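Local coordinates for protein superoxide dismutase [Mn/Fe] (PDB 1UES) that destroys superoxide radicals, converting them to oxygen and hydrogen peroxide by alternate reduction and oxidation of a single bound manganese or iron ion in each subunit of a homodimer, at residues A[35-39]-A[67-71]; A[74-80]-A[152-157]. The protein carries 1 engineered substitution. One frame throughout, in Å; residues are numbered along the deposited sequence.

Interaction 1: A[35-39]-A[67-71]; sequences YVDNL and NAGQT
Y35 and Q70 turn their first torsions the same way, CG lying beside the backbone N and anti to the carbonyl carbon (chi1 -74° and -78°), and this brings ring and amide together between two neighbouring helices. Q70 then bends again at chi2, and the fold in its chain lets one side chain use the tyrosine twice. Its CB sits over the middle of one ring face, 3.4 Å from the centroid, in a CH-pi contact almost on the ring normal. Farther out, its amide swings back to the phenol, where Q70 NE2 donates to Y35 OH at 3.0 Å through a nearly straight bond that lies in the amide plane. The same residue packs on the face and holds the hydroxyl in place; CB over the face, rather than the bond at OH, would probably hinder turning of the ring. Q70 OE1 accepts from W123 NE1, fixing which way round the amide sits.

The two helices, 21-42 and 62-79, form the alpha-hairpin of the iron/manganese superoxide dismutases; here their short segments run at 144° to each other, with axes 8.6 Å apart.

At the ring edge, N67 OD1 lies in the tyrosine plane, 3.4 Å from Y35 CD1, and it also touches N38 CB; N67 ND2 is turned to G63 O. Beyond it the contact becomes apolar. L39 lays CB against N67 CB and brings CD1 to 4.1 Å from A68 CB, while V36 CG2 meets T71 CG2. The T71 hydroxyl bonds back to N67 O within its own helix, approaching from the face opposite to T71 N.

Interaction 2: A[74-80]-A[152-157]; sequences HNLYFTQ and PLLTFD. Engineered in segment 152-157: T155 (natural residue Gly). With MN (manganese (II) ion), chain E.
H74 and D157 meet at the manganese ion, which H74 NE2 binds at 2.2 Å and D157 OD2 at 2.1 Å. Imidazole and carboxylate planes stand 84° apart. H27, H161 and a water 2.2 Å from the metal complete the five ligands, and that water also donates a weak hydrogen bond to D157 OD1.

One step out, other bonds set the ligands. H74 ND1 is bonded to Q70 O, one turn back along its helix, and D157 OD1 is bonded to W159 N, so each ligand is held through the polar atom that does not bind the metal. Y77 packs against the aspartate from the helix: with CG anti to the backbone N (chi1 170°), its ring reaches the strand and takes D157 CB over one face, while T155 O lies at its edge. A second water links Y77 OH to D157 O.

Farther out, Q80 closes the contact like the edge of another strand. Its amide presents NE2 to T155 O at 2.7 Å, in the carbonyl plane, and OE1 to T155 N at 3.3 Å, so the backbone N-H and C=O of one strand residue are both met by one side chain. T155, an engineered residue, has its hydroxyl bonded to V124 O on the adjacent strand and rests CG2 3.9 Å from Y77 CB. At the far end L76 CD1 packs on P152 CG, near the classic beta bulge that L153 and L154 form opposite L126.

Bonded at both oxygens, to the metal through OD2 and to W159 N through OD1, the carboxylate has little freedom to turn, so the direction from which it meets the manganese is probably well fixed.

In the fold
The two contacts are in series along the chain and share helix 62-79, whose middle turns serve interaction 1 and whose last turns serve interaction 2. Their centres lie 15 Å apart, yet they touch where Y35 CE2 comes 3.5 Å from H74 CE1. Interaction 1 stays within the alpha-hairpin domain and reaches the dimer interface, F119 of the second subunit packing on Y35 and Q70. Interaction 2, near the centre of the chain, joins that hairpin to strand 151-157, an outer strand of the three-stranded antiparallel sheet in the C-terminal domain. One helix therefore connects subunit interface, second shell and metal, at a site whose ligands come from both domains.

Interaction 1: A[35-39]-A[67-71]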
ATOM      1  N   TYR A  35       0.539  -4.092 -14.390  1.00 22.28           N
ATOM      2  CA  TYR A  35       1.778  -3.314 -14.429  1.00 22.25           C
ATOM      3  C   TYR A  35       2.400  -3.375 -15.819  1.00 22.45           C
ATOM      4  O   TYR A  35       2.879  -2.354 -16.336  1.00 21.60           O
ATOM      5  CB  TYR A  35       2.803  -3.853 -13.422  1.00 22.60           C
ATOM      6  CG  TYR A  35       2.460  -3.504 -12.003  1.00 23.34           C
ATOM      7  CD1 TYR A  35       2.124  -2.189 -11.657  1.00 23.47           C
ATOM      8  CD2 TYR A  35       2.442  -4.477 -11.004  1.00 23.14           C
ATOM      9  CE1 TYR A  35       1.789  -1.846 -10.346  1.00 23.78           C
ATOM     10  CE2 TYR A  35       2.100  -4.131  -9.684  1.00 23.67           C
ATOM     11  CZ  TYR A  35       1.782  -2.830  -9.374  1.00 24.32           C
ATOM     12  OH  TYR A  35       1.484  -2.448  -8.089  1.00 25.90           O
ATOM     13  N   VAL A  36       2.432  -4.581 -16.385  1.00 22.57           N
ATOM     14  CA  VAL A  36       3.000  -4.814 -17.706  1.00 23.04           C
ATOM     15  C   VAL A  36       2.191  -4.070 -18.778  1.00 23.35           C
ATOM     16  O   VAL A  36       2.767  -3.378 -19.645  1.00 23.19           O
ATOM     17  CB  VAL A  36       3.045  -6.335 -18.033  1.00 23.14           C
ATOM     18  CG1 VAL A  36       3.517  -6.562 -19.473  1.00 23.55           C
ATOM     19  CG2 VAL A  36       3.993  -7.050 -17.028  1.00 23.23           C
ATOM     20  N   ASP A  37       0.861  -4.182 -18.699  1.00 23.62           N
ATOM     21  CA  ASP A  37      -0.004  -3.499 -19.672  1.00 24.33           C
ATOM     22  C   ASP A  37       0.143  -1.974 -19.596  1.00 24.34           C
ATOM     23  O   ASP A  37       0.268  -1.279 -20.631  1.00 24.00           O
ATOM     24  CB  ASP A  37      -1.462  -3.896 -19.446  1.00 24.94           C
ATOM     25  CG  ASP A  37      -1.757  -5.335 -19.839  1.00 25.68           C
ATOM     26  OD1 ASP A  37      -0.897  -6.000 -20.490  1.00 26.32           O
ATOM     27  OD2 ASP A  37      -2.860  -5.817 -19.472  1.00 26.43           O
ATOM     28  N   ASN A  38       0.157  -1.432 -18.379  1.00 24.30           N
ATOM     29  CA  ASN A  38       0.297   0.008 -18.220  1.00 24.43           C
ATOM     30  C   ASN A  38       1.669   0.445 -18.692  1.00 24.08           C
ATOM     31  O   ASN A  38       1.811   1.486 -19.318  1.00 23.70           O
ATOM     32  CB  ASN A  38       0.131   0.407 -16.748  1.00 25.20           C
ATOM     33  CG  ASN A  38      -1.309   0.285 -16.260  1.00 25.97           C
ATOM     34  OD1 ASN A  38      -2.253   0.101 -17.057  1.00 26.65           O
ATOM     35  ND2 ASN A  38      -1.487   0.396 -14.933  1.00 26.20           N
ATOM     36  N   LEU A  39       2.694  -0.354 -18.399  1.00 23.38           N
ATOM     37  CA  LEU A  39       4.027   0.034 -18.814  1.00 23.21           C
ATOM     38  C   LEU A  39       4.062   0.073 -20.343  1.00 23.43           C
ATOM     39  O   LEU A  39       4.574   1.016 -20.916  1.00 23.36           O
ATOM     40  CB  LEU A  39       5.060  -0.972 -18.299  1.00 23.17           C
ATOM     41  CG  LEU A  39       6.464  -0.776 -18.862  1.00 23.26           C
ATOM     42  CD1 LEU A  39       6.965   0.596 -18.465  1.00 23.05           C
ATOM     43  CD2 LEU A  39       7.377  -1.886 -18.331  1.00 23.43           C
ATOM     44  N   ASN A  67       5.416   1.773 -13.084  1.00 23.06           N
ATOM     45  CA  ASN A  67       5.074   0.494 -13.679  1.00 22.48           C
ATOM     46  C   ASN A  67       6.292  -0.329 -14.037  1.00 22.35           C
ATOM     47  O   ASN A  67       6.275  -1.539 -13.900  1.00 21.72           O
ATOM     48  CB  ASN A  67       4.155   0.696 -14.878  1.00 22.77           C
ATOM     49  CG  ASN A  67       2.786   1.175 -14.454  1.00 22.94           C
ATOM     50  OD1 ASN A  67       1.991   0.391 -13.910  1.00 23.39           O
ATOM     51  ND2 ASN A  67       2.483   2.448 -14.703  1.00 22.96           N
ATOM     52  N   ALA A  68       7.370   0.343 -14.429  1.00 21.93           N
ATOM     53  CA  ALA A  68       8.617  -0.353 -14.776  1.00 21.89           C
ATOM     54  C   ALA A  68       9.196  -1.005 -13.515  1.00 21.90           C
ATOM     55  O   ALA A  68       9.543  -2.199 -13.521  1.00 22.03           O
ATOM     56  CB  ALA A  68       9.645   0.659 -15.352  1.00 22.51           C
ATOM     57  N   GLY A  69       9.316  -0.200 -12.449  1.00 21.53           N
ATOM     58  CA  GLY A  69       9.859  -0.675 -11.194  1.00 21.69           C
ATOM     59  C   GLY A  69       9.046  -1.844 -10.689  1.00 21.79           C
ATOM     60  O   GLY A  69       9.634  -2.831 -10.266  1.00 21.44           O
ATOM     61  N   GLN A  70       7.717  -1.743 -10.774  1.00 21.47           N
ATOM     62  CA  GLN A  70       6.862  -2.845 -10.313  1.00 21.73           C
ATOM     63  C   GLN A  70       7.059  -4.085 -11.177  1.00 21.80           C
ATOM     64  O   GLN A  70       7.093  -5.202 -10.648  1.00 22.06           O
ATOM     65  CB  GLN A  70       5.390  -2.424 -10.295  1.00 22.13           C
ATOM     66  CG  GLN A  70       5.012  -1.546  -9.082  1.00 22.56           C
ATOM     67  CD  GLN A  70       5.316  -2.216  -7.727  1.00 22.79           C
ATOM     68  OE1 GLN A  70       6.468  -2.265  -7.294  1.00 23.35           O
ATOM     69  NE2 GLN A  70       4.282  -2.718  -7.064  1.00 22.95           N
ATOM     70  N   THR A  71       7.200  -3.913 -12.492  1.00 21.21           N
ATOM     71  CA  THR A  71       7.408  -5.067 -13.350  1.00 20.93           C
ATOM     72  C   THR A  71       8.713  -5.749 -12.985  1.00 20.84           C
ATOM     73  O   THR A  71       8.752  -6.946 -12.760  1.00 20.70           O
ATOM     74  CB  THR A  71       7.400  -4.688 -14.842  1.00 20.68           C
ATOM     75  OG1 THR A  71       6.129  -4.142 -15.159  1.00 20.34           O
ATOM     76  CG2 THR A  71       7.601  -5.894 -15.721  1.00 20.97           C
TER

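Interaction 2: A[74-80]-A[152-157]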
ATOM      1  N   HIS A  74       8.537  -7.508  -9.493  1.00 19.81           N
ATOM      2  CA  HIS A  74       7.781  -8.759  -9.487  1.00 19.95           C
ATOM      3  C   HIS A  74       8.486  -9.841 -10.251  1.00 20.66           C
ATOM      4  O   HIS A  74       8.407 -10.998  -9.867  1.00 20.69           O
ATOM      5  CB  HIS A  74       6.376  -8.546 -10.036  1.00 19.72           C
ATOM      6  CG  HIS A  74       5.502  -7.787  -9.094  1.00 19.30           C
ATOM      7  ND1 HIS A  74       5.444  -6.416  -9.082  1.00 18.87           N
ATOM      8  CD2 HIS A  74       4.695  -8.206  -8.098  1.00 19.53           C
ATOM      9  CE1 HIS A  74       4.640  -6.008  -8.117  1.00 19.34           C
ATOM     10  NE2 HIS A  74       4.168  -7.077  -7.502  1.00 18.90           N
ATOM     11  N   ASN A  75       9.153  -9.481 -11.346  1.00 21.08           N
ATOM     12  CA  ASN A  75       9.864 -10.488 -12.116  1.00 21.45           C
ATOM     13  C   ASN A  75      10.912 -11.184 -11.275  1.00 21.46           C
ATOM     14  O   ASN A  75      11.012 -12.403 -11.316  1.00 22.29           O
ATOM     15  CB  ASN A  75      10.481  -9.883 -13.377  1.00 21.80           C
ATOM     16  CG  ASN A  75       9.429  -9.537 -14.427  1.00 21.67           C
ATOM     17  OD1 ASN A  75       8.253  -9.883 -14.274  1.00 21.56           O
ATOM     18  ND2 ASN A  75       9.849  -8.862 -15.506  1.00 21.85           N
ATOM     19  N   LEU A  76      11.683 -10.427 -10.502  1.00 21.16           N
ATOM     20  CA  LEU A  76      12.685 -11.003  -9.621  1.00 20.98           C
ATOM     21  C   LEU A  76      12.029 -11.730  -8.439  1.00 20.60           C
ATOM     22  O   LEU A  76      12.471 -12.786  -7.992  1.00 20.70           O
ATOM     23  CB  LEU A  76      13.590  -9.885  -9.105  1.00 21.28           C
ATOM     24  CG  LEU A  76      14.425  -9.238 -10.229  1.00 21.08           C
ATOM     25  CD1 LEU A  76      15.035  -7.955  -9.740  1.00 21.75           C
ATOM     26  CD2 LEU A  76      15.517 -10.216 -10.715  1.00 22.35           C
ATOM     27  N   TYR A  77      10.966 -11.149  -7.910  1.00 20.18           N
ATOM     28  CA  TYR A  77      10.291 -11.741  -6.778  1.00 20.41           C
ATOM     29  C   TYR A  77       9.734 -13.134  -7.103  1.00 20.63           C
ATOM     30  O   TYR A  77      10.050 -14.127  -6.443  1.00 20.95           O
ATOM     31  CB  TYR A  77       9.179 -10.761  -6.332  1.00 19.95           C
ATOM     32  CG  TYR A  77       8.201 -11.286  -5.305  1.00 20.17           C
ATOM     33  CD1 TYR A  77       8.490 -11.217  -3.946  1.00 20.32           C
ATOM     34  CD2 TYR A  77       6.928 -11.736  -5.695  1.00 19.91           C
ATOM     35  CE1 TYR A  77       7.533 -11.572  -2.983  1.00 20.24           C
ATOM     36  CE2 TYR A  77       5.962 -12.088  -4.741  1.00 20.46           C
ATOM     37  CZ  TYR A  77       6.276 -11.993  -3.386  1.00 20.57           C
ATOM     38  OH  TYR A  77       5.302 -12.200  -2.435  1.00 20.98           O
ATOM     39  N   PHE A  78       8.950 -13.254  -8.158  1.00 21.19           N
ATOM     40  CA  PHE A  78       8.390 -14.571  -8.425  1.00 21.43           C
ATOM     41  C   PHE A  78       9.450 -15.571  -8.833  1.00 21.89           C
ATOM     42  O   PHE A  78       9.337 -16.741  -8.525  1.00 22.17           O
ATOM     43  CB  PHE A  78       7.320 -14.515  -9.503  1.00 21.19           C
ATOM     44  CG  PHE A  78       6.055 -13.846  -9.051  1.00 21.23           C
ATOM     45  CD1 PHE A  78       5.641 -12.663  -9.657  1.00 21.06           C
ATOM     46  CD2 PHE A  78       5.303 -14.381  -8.003  1.00 21.41           C
ATOM     47  CE1 PHE A  78       4.505 -12.018  -9.232  1.00 21.33           C
ATOM     48  CE2 PHE A  78       4.141 -13.711  -7.567  1.00 20.72           C
ATOM     49  CZ  PHE A  78       3.762 -12.547  -8.188  1.00 20.98           C
ATOM     50  N   THR A  79      10.489 -15.128  -9.508  1.00 22.35           N
ATOM     51  CA  THR A  79      11.464 -16.121  -9.948  1.00 23.08           C
ATOM     52  C   THR A  79      12.433 -16.619  -8.889  1.00 23.37           C
ATOM     53  O   THR A  79      13.185 -17.566  -9.140  1.00 24.02           O
ATOM     54  CB  THR A  79      12.253 -15.642 -11.184  1.00 23.26           C
ATOM     55  OG1 THR A  79      12.884 -14.383 -10.930  1.00 24.19           O
ATOM     56  CG2 THR A  79      11.324 -15.545 -12.362  1.00 23.51           C
ATOM     57  N   GLN A  80      12.391 -16.050  -7.692  1.00 23.46           N
ATOM     58  CA  GLN A  80      13.350 -16.480  -6.690  1.00 23.30           C
ATOM     59  C   GLN A  80      12.818 -17.552  -5.762  1.00 23.56           C
ATOM     60  O   GLN A  80      13.557 -18.028  -4.904  1.00 23.79           O
ATOM     61  CB  GLN A  80      13.825 -15.289  -5.854  1.00 23.45           C
ATOM     62  CG  GLN A  80      12.751 -14.799  -4.886  1.00 23.08           C
ATOM     63  CD  GLN A  80      12.886 -13.355  -4.424  1.00 23.02           C
ATOM     64  OE1 GLN A  80      13.833 -12.619  -4.750  1.00 23.41           O
ATOM     65  NE2 GLN A  80      11.908 -12.931  -3.641  1.00 23.29           N
ATOM     66  N   PRO A 152      20.230  -6.189  -7.375  1.00 26.80           N
ATOM     67  CA  PRO A 152      19.114  -6.746  -6.587  1.00 26.40           C
ATOM     68  C   PRO A 152      19.198  -8.260  -6.410  1.00 25.98           C
ATOM     69  O   PRO A 152      19.101  -8.991  -7.393  1.00 26.37           O
ATOM     70  CB  PRO A 152      17.881  -6.327  -7.387  1.00 26.55           C
ATOM     71  CG  PRO A 152      18.373  -6.324  -8.821  1.00 26.76           C
ATOM     72  CD  PRO A 152      19.837  -5.884  -8.761  1.00 26.80           C
ATOM     73  N   LEU A 153      19.318  -8.740  -5.172  1.00 24.99           N
ATOM     74  CA  LEU A 153      19.468 -10.172  -4.929  1.00 24.52           C
ATOM     75  C   LEU A 153      18.243 -10.912  -4.444  1.00 24.12           C
ATOM     76  O   LEU A 153      17.893 -11.960  -4.972  1.00 24.09           O
ATOM     77  CB  LEU A 153      20.595 -10.434  -3.929  1.00 24.81           C
ATOM     78  CG  LEU A 153      21.894  -9.675  -4.162  1.00 24.90           C
ATOM     79  CD1 LEU A 153      22.882 -10.067  -3.079  1.00 25.13           C
ATOM     80  CD2 LEU A 153      22.457 -10.041  -5.534  1.00 25.18           C
ATOM     81  N   LEU A 154      17.596 -10.363  -3.421  1.00 23.70           N
ATOM     82  CA  LEU A 154      16.435 -11.001  -2.846  1.00 23.04           C
ATOM     83  C   LEU A 154      15.452  -9.928  -2.383  1.00 22.50           C
ATOM     84  O   LEU A 154      15.851  -8.950  -1.769  1.00 22.98           O
ATOM     85  CB  LEU A 154      16.866 -11.853  -1.638  1.00 23.56           C
ATOM     86  CG  LEU A 154      15.750 -12.288  -0.693  1.00 23.56           C
ATOM     87  CD1 LEU A 154      14.950 -13.406  -1.375  1.00 24.07           C
ATOM     88  CD2 LEU A 154      16.341 -12.757   0.672  1.00 23.93           C
ATOM     89  N   THR A 155      14.174 -10.095  -2.711  1.00 21.76           N
ATOM     90  CA  THR A 155      13.210  -9.101  -2.233  1.00 21.60           C
ATOM     91  C   THR A 155      11.966  -9.698  -1.631  1.00 21.29           C
ATOM     92  O   THR A 155      11.494 -10.748  -2.067  1.00 21.52           O
ATOM     93  CB  THR A 155      12.772  -8.099  -3.359  1.00 21.52           C
ATOM     94  OG1 THR A 155      12.010  -7.038  -2.764  1.00 21.40           O
ATOM     95  CG2 THR A 155      11.904  -8.795  -4.452  1.00 21.75           C
ATOM     96  N   PHE A 156      11.429  -9.026  -0.604  1.00 21.40           N
ATOM     97  CA  PHE A 156      10.163  -9.433  -0.016  1.00 21.10           C
ATOM     98  C   PHE A 156       9.190  -8.265  -0.370  1.00 20.66           C
ATOM     99  O   PHE A 156       9.497  -7.109  -0.136  1.00 20.64           O
ATOM    100  CB  PHE A 156      10.240  -9.563   1.506  1.00 21.76           C
ATOM    101  CG  PHE A 156      10.973 -10.795   1.997  1.00 21.81           C
ATOM    102  CD1 PHE A 156      11.469 -11.743   1.104  1.00 22.07           C
ATOM    103  CD2 PHE A 156      11.157 -10.989   3.364  1.00 21.98           C
ATOM    104  CE1 PHE A 156      12.151 -12.892   1.558  1.00 22.37           C
ATOM    105  CE2 PHE A 156      11.834 -12.126   3.839  1.00 22.40           C
ATOM    106  CZ  PHE A 156      12.329 -13.073   2.945  1.00 21.97           C
ATOM    107  N   ASP A 157       8.065  -8.591  -0.993  1.00 19.89           N
ATOM    108  CA  ASP A 157       7.062  -7.598  -1.361  1.00 19.60           C
ATOM    109  C   ASP A 157       6.218  -7.319  -0.121  1.00 19.60           C
ATOM    110  O   ASP A 157       5.630  -8.263   0.444  1.00 19.61           O
ATOM    111  CB  ASP A 157       6.205  -8.222  -2.449  1.00 19.26           C
ATOM    112  CG  ASP A 157       5.234  -7.261  -3.084  1.00 19.90           C
ATOM    113  OD1 ASP A 157       5.203  -6.079  -2.690  1.00 19.63           O
ATOM    114  OD2 ASP A 157       4.517  -7.766  -3.988  1.00 19.66           O
TER
HETATM  115 MN    MN E 192       3.262  -7.124  -5.499  1.00 18.41          MN
HETATM  116  O   HOH W   1       5.826 -11.026  -0.217  1.00 19.53           O
HETATM  117  O   HOH W   2       4.125  -5.090  -5.130  1.00 20.18           O